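Local coordinates for protein myroilysin (Myroides profundi, PDB 5CZW) that probably acts as a zinc metalloendopeptidase of the astacin family (M12A), held latent by its propeptide through a cysteine switch, at residues I89-T94 against M117-F122. The protein carries 1 engineered substitution. Residues are numbered along the deposited sequence; the frame is centred on the assembly and turned at random.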
loop_
_atom_site.group_PDB
_atom_site.type_symbol
_atom_site.label_atom_id
_atom_site.label_comp_id
_atom_site.label_asym_id
_atom_site.label_seq_id
_atom_site.Cartn_x
_atom_site.Cartn_y
_atom_site.Cartn_z
ATOM N N ILE A 89 -7.477 -9.671 -6.447
ATOM C CA ILE A 89 -6.669 -9.017 -5.385
ATOM C C ILE A 89 -6.593 -10.017 -4.285
ATOM O O ILE A 89 -7.580 -10.568 -3.823
ATOM C CB ILE A 89 -7.294 -7.709 -4.917
ATOM C CG1 ILE A 89 -7.235 -6.704 -6.097
ATOM C CG2 ILE A 89 -6.568 -7.145 -3.682
ATOM C CD1 ILE A 89 -8.012 -5.454 -5.853
ATOM N N ARG A 90 -5.345 -10.268 -3.871
ATOM C CA ARG A 90 -5.041 -11.309 -2.845
ATOM C C ARG A 90 -4.246 -10.668 -1.694
ATOM O O ARG A 90 -3.123 -10.180 -1.880
ATOM C CB ARG A 90 -4.301 -12.521 -3.399
ATOM C CG ARG A 90 -5.120 -13.181 -4.532
ATOM C CD ARG A 90 -4.405 -14.380 -5.179
ATOM N NE ARG A 90 -3.223 -13.993 -5.874
ATOM C CZ ARG A 90 -3.173 -13.544 -7.101
ATOM N NH1 ARG A 90 -4.253 -13.364 -7.753
ATOM N NH2 ARG A 90 -1.999 -13.196 -7.649
ATOM N N VAL A 91 -4.941 -10.511 -0.581
ATOM C CA VAL A 91 -4.462 -9.710 0.568
ATOM C C VAL A 91 -3.935 -10.629 1.722
ATOM O O VAL A 91 -4.634 -11.566 2.228
ATOM C CB VAL A 91 -5.635 -8.920 1.187
ATOM C CG1 VAL A 91 -5.059 -8.093 2.351
ATOM C CG2 VAL A 91 -6.352 -8.113 0.133
ATOM N N THR A 92 -2.682 -10.432 2.057
ATOM C CA THR A 92 -2.117 -11.031 3.259
ATOM C C THR A 92 -1.908 -10.062 4.390
ATOM O O THR A 92 -1.997 -8.859 4.189
ATOM C CB THR A 92 -0.810 -11.734 2.918
ATOM O OG1 THR A 92 0.025 -10.845 2.217
ATOM C CG2 THR A 92 -1.087 -13.021 2.053
ATOM N N PHE A 93 -1.540 -10.647 5.550
ATOM C CA PHE A 93 -1.397 -9.923 6.802
ATOM C C PHE A 93 -0.061 -10.280 7.431
ATOM O O PHE A 93 0.035 -10.553 8.695
ATOM C CB PHE A 93 -2.553 -10.265 7.713
ATOM C CG PHE A 93 -3.854 -9.792 7.143
ATOM C CD1 PHE A 93 -4.298 -8.447 7.312
ATOM C CD2 PHE A 93 -4.602 -10.642 6.417
ATOM C CE1 PHE A 93 -5.495 -8.042 6.737
ATOM C CE2 PHE A 93 -5.773 -10.195 5.839
ATOM C CZ PHE A 93 -6.178 -8.917 5.989
ATOM N N THR A 94 0.954 -10.262 6.602
ATOM C CA THR A 94 2.281 -10.737 7.078
ATOM C C THR A 94 2.894 -9.593 7.876
ATOM O O THR A 94 3.250 -8.523 7.329
ATOM C CB THR A 94 3.149 -11.100 5.882
ATOM O OG1 THR A 94 2.535 -12.172 5.144
ATOM C CG2 THR A 94 4.537 -11.448 6.321
ATOM N N MET A 117 -1.376 -7.759 -2.286
ATOM C CA MET A 117 -1.463 -6.695 -1.282
ATOM C C MET A 117 -1.073 -7.297 0.082
ATOM O O MET A 117 -1.374 -8.471 0.360
ATOM C CB MET A 117 -2.910 -6.220 -1.199
ATOM C CG MET A 117 -3.142 -5.047 -0.236
ATOM S SD MET A 117 -4.860 -4.443 -0.206
ATOM C CE MET A 117 -5.115 -3.880 -1.883
ATOM N N ASN A 118 -0.465 -6.500 0.973
ATOM C CA ASN A 118 -0.144 -6.964 2.339
ATOM C C ASN A 118 -0.417 -5.783 3.299
ATOM O O ASN A 118 -0.134 -4.668 3.010
ATOM C CB ASN A 118 1.293 -7.362 2.457
ATOM C CG ASN A 118 1.617 -8.048 3.767
ATOM O OD1 ASN A 118 1.075 -9.141 4.033
ATOM N ND2 ASN A 118 2.373 -7.388 4.667
ATOM N N PHE A 119 -0.939 -6.146 4.468
ATOM C CA PHE A 119 -1.036 -5.231 5.589
ATOM C C PHE A 119 -0.084 -5.784 6.662
ATOM O O PHE A 119 -0.287 -6.876 7.173
ATOM C CB PHE A 119 -2.451 -5.244 6.051
ATOM C CG PHE A 119 -3.360 -4.513 5.121
ATOM C CD1 PHE A 119 -3.191 -3.158 4.916
ATOM C CD2 PHE A 119 -4.244 -5.193 4.358
ATOM C CE1 PHE A 119 -4.034 -2.520 4.007
ATOM C CE2 PHE A 119 -5.087 -4.599 3.446
ATOM C CZ PHE A 119 -4.975 -3.240 3.259
ATOM N N GLY A 120 0.916 -4.981 6.941
ATOM C CA GLY A 120 1.997 -5.448 7.798
ATOM C C GLY A 120 1.914 -5.195 9.282
ATOM O O GLY A 120 2.860 -5.610 9.980
ATOM N N TRP A 121 0.921 -4.444 9.738
ATOM C CA TRP A 121 0.881 -4.032 11.159
ATOM C C TRP A 121 -0.462 -3.961 11.839
ATOM O O TRP A 121 -0.550 -3.406 12.984
ATOM C CB TRP A 121 1.609 -2.709 11.331
ATOM C CG TRP A 121 1.068 -1.536 10.516
ATOM C CD1 TRP A 121 -0.034 -0.819 10.769
ATOM C CD2 TRP A 121 1.592 -1.015 9.277
ATOM N NE1 TRP A 121 -0.231 0.131 9.821
ATOM C CE2 TRP A 121 0.760 0.020 8.880
ATOM C CE3 TRP A 121 2.697 -1.334 8.470
ATOM C CZ2 TRP A 121 0.999 0.765 7.713
ATOM C CZ3 TRP A 121 2.955 -0.590 7.367
ATOM C CH2 TRP A 121 2.117 0.441 6.992
ATOM N N PHE A 122 -1.480 -4.523 11.269
ATOM C CA PHE A 122 -2.772 -4.504 11.909
ATOM C C PHE A 122 -2.841 -5.629 12.976
ATOM O O PHE A 122 -2.254 -6.719 12.846
ATOM C CB PHE A 122 -3.886 -4.673 10.904
ATOM C CG PHE A 122 -4.057 -3.585 9.897
ATOM C CD1 PHE A 122 -3.709 -2.281 10.129
ATOM C CD2 PHE A 122 -4.657 -3.906 8.698
ATOM C CE1 PHE A 122 -3.933 -1.313 9.168
ATOM C CE2 PHE A 122 -4.949 -2.948 7.811
ATOM C CZ PHE A 122 -4.608 -1.627 8.079
#
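Asn118 has CG anti to its backbone N (chi1 -171°), and Thr92 holds OG1 between its own N and carbonyl carbon (chi1 52°), which brings amide and hydroxyl together on one face of the sheet. Thr92 OG1 donates to Asn118 OD1 over 2.7 Å. The same oxygen accepts Thr94 N at 2.8 Å, this N-H lying in the carbonyl plane on a lone pair. Beside it, Asn118 ND2 reaches Thr94 O at 3.0 Å, nearly in its own amide plane, and also bonds Gly98 O. With OD1 taking two donors and ND2 bonded to two carbonyls, the amide is probably fixed against a flip. An alanine here would probably leave Thr94 N and O without these mates and set the Thr92 hydroxyl free to turn. Beneath these polar groups the backbones run parallel: Met117 N bonds Arg90 O, Thr92 N bonds Met117 O and Phe119 N bonds Thr92 O. Strands 89-92 and 117-118 are neighbours in the mixed sheet of this metzincin catalytic domain, and 100-101 pairs antiparallel on the far side of 117-118. The other face, bearing Val91 and Met117, is apolar. Val91 CG2 lies 4.0 Å from Met117 SD, the two side chains pointing the same way, while Val91 CG1 meets the edge of the Phe119 ring at CD2, 3.6 Å off. Bent at chi3 (-62°), Met117 sets its CE 4.0 Å from Ile89 CG2. Phe93 CD1 approaches Phe119 CB at 3.9 Å. Helix 128-143, which carries the zinc ligands His137 and His141, packs against this apolar side, Phe139 touching Met117 and Glu138 touching Phe119.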